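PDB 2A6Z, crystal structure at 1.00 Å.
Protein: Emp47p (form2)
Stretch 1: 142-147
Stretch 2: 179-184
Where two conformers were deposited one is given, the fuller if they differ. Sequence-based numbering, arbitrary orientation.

Stretch 1 142-147: SFASCL
Stretch 2, residues 179-184: VCFQTR

S145 to L147 lie in one strand and V179 to T183 in another, which begins earlier in the chain; their N-to-C directions differ by 169°, so they are antiparallel, and their axes approach to 5.6 Å. The register is set by two pairs: A144 CA lies 6.2 Å from F181 CA, and C146 CA lies 5.3 Å from C180 CA. Phi/psi values are extended at A144 (-162/158), S145 (-165/164), C146 (-144/159), F181 (-156/164), Q182 (-151/157) and T183 (-160/157). C180 departs from this pattern at -97/-54, and F143 is at -83/-19. No direct hydrogen bond joins the stretches. S145 O and C180 O, two acceptors 3.8 Å apart, cannot bond to each other; water 1 lies within reach of both, 3.0 Å from C180 O and, in a weak bond, 3.3 Å from S145 O.

The covalent link is a disulfide, with C146 SG 2.1 Å from C180 SG and chi3 at -98°. C146 adopts chi1 p (66°) with its CB directed toward the other strand, whereas C180 is t (175°) with its CB sideways.

Next to this link, F181 (chi1 66°, chi2 75°) points toward stretch 1 and places one ring face beneath the A144 methyl. A144 CB is 3.4 Å from F181 CG and 3.6 Å from the ring centroid, only 23° off the ring normal, which is the evidence for a CH-pi contact. F143 (chi1 68°, chi2 88°) starts sideways, but its ring end comes nearer: F143 CE1 is 3.7 Å from F181 CE1. With centroids 5.4 Å apart and planes at 79°, this aromatic pair is oblique. The same F143 CE1 lies 3.9 Å from T183 CG2, where T183 is t (-175°), extending the apolar contact. S145 (p), L147 (m, t), V179 (p) and Q182 (p, t) direct their CB atoms away.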

# COMPACT_ATOMS: atom_id res chain seq x y z
N SER A 142 14.15 2.98 -6.62
CA SER A 142 13.61 3.19 -5.25
C SER A 142 14.35 4.35 -4.61
O SER A 142 15.59 4.39 -4.65
CB SER A 142 13.84 1.94 -4.42
OG SER A 142 13.36 0.78 -5.06
N PHE A 143 13.61 5.26 -3.97
CA PHE A 143 14.31 6.33 -3.25
C PHE A 143 14.75 5.86 -1.89
O PHE A 143 15.63 6.51 -1.31
CB PHE A 143 13.50 7.65 -3.17
CG PHE A 143 12.24 7.58 -2.30
CD1 PHE A 143 12.35 7.86 -0.94
CD2 PHE A 143 11.00 7.24 -2.84
CE1 PHE A 143 11.23 7.78 -0.11
CE2 PHE A 143 9.87 7.18 -1.99
CZ PHE A 143 9.99 7.45 -0.65
N ALA A 144 14.15 4.79 -1.38
CA ALA A 144 14.47 4.28 -0.06
C ALA A 144 13.94 2.84 -0.01
O ALA A 144 13.03 2.50 -0.75
CB ALA A 144 13.85 5.13 1.04
N SER A 145 14.51 2.05 0.89
CA SER A 145 14.06 0.67 1.02
C SER A 145 14.56 0.07 2.30
O SER A 145 15.49 0.59 2.94
CB SER A 145 14.55 -0.15 -0.19
OG SER A 145 16.01 -0.20 -0.14
N CYS A 146 13.95 -1.06 2.67
CA CYS A 146 14.49 -1.93 3.69
C CYS A 146 14.21 -3.36 3.30
O CYS A 146 13.28 -3.66 2.54
CB CYS A 146 13.94 -1.61 5.09
SG CYS A 146 12.17 -1.94 5.28
N LEU A 147 15.00 -4.28 3.89
CA LEU A 147 14.63 -5.69 3.83
C LEU A 147 13.37 -5.90 4.64
O LEU A 147 13.20 -5.31 5.72
CB LEU A 147 15.77 -6.56 4.38
CG LEU A 147 17.12 -6.37 3.68
CD1 LEU A 147 18.15 -7.28 4.34
CD2 LEU A 147 17.03 -6.64 2.19
N VAL A 179 11.79 1.21 12.33
CA VAL A 179 11.99 2.04 11.15
C VAL A 179 12.52 1.23 9.99
O VAL A 179 13.48 0.50 10.11
CB VAL A 179 12.89 3.26 11.48
CG1 VAL A 179 14.22 2.87 12.04
CG2 VAL A 179 13.07 4.12 10.25
N CYS A 180 11.90 1.45 8.81
CA CYS A 180 12.31 0.91 7.53
C CYS A 180 13.14 1.95 6.77
O CYS A 180 14.28 1.70 6.41
CB CYS A 180 11.06 0.49 6.75
SG CYS A 180 11.34 -0.07 5.04
N PHE A 181 12.55 3.16 6.63
CA PHE A 181 13.30 4.25 6.03
C PHE A 181 12.67 5.57 6.51
O PHE A 181 11.54 5.61 6.93
CB PHE A 181 13.37 4.16 4.50
CG PHE A 181 12.03 4.33 3.75
CD1 PHE A 181 11.43 5.58 3.59
CD2 PHE A 181 11.44 3.23 3.14
CE1 PHE A 181 10.27 5.76 2.86
CE2 PHE A 181 10.24 3.40 2.37
CZ PHE A 181 9.72 4.68 2.24
N GLN A 182 13.45 6.64 6.33
CA GLN A 182 12.88 7.99 6.52
C GLN A 182 13.63 8.96 5.64
O GLN A 182 14.80 8.75 5.28
CB GLN A 182 12.92 8.44 7.98
CG GLN A 182 14.31 8.69 8.53
CD GLN A 182 14.28 9.19 9.96
OE1 GLN A 182 13.70 8.54 10.81
NE2 GLN A 182 14.91 10.34 10.17
N THR A 183 12.97 10.08 5.33
CA THR A 183 13.60 11.12 4.49
C THR A 183 12.86 12.43 4.70
O THR A 183 11.68 12.45 5.05
CB THR A 183 13.53 10.71 3.01
OG1 THR A 183 14.26 11.69 2.21
CG2 THR A 183 12.11 10.65 2.44
N ARG A 184 13.56 13.53 4.41
CA ARG A 184 12.98 14.86 4.35
C ARG A 184 13.09 15.41 2.92
O ARG A 184 12.83 16.59 2.68
CB ARG A 184 13.67 15.82 5.34
CG ARG A 184 13.28 15.46 6.77
CD ARG A 184 13.85 16.43 7.79
NE ARG A 184 13.46 16.14 9.16
CZ ARG A 184 14.14 15.33 9.97
NH1 ARG A 184 15.19 14.71 9.50
NH2 ARG A 184 13.74 15.11 11.22
O HOH W 1 16.42 3.09 4.90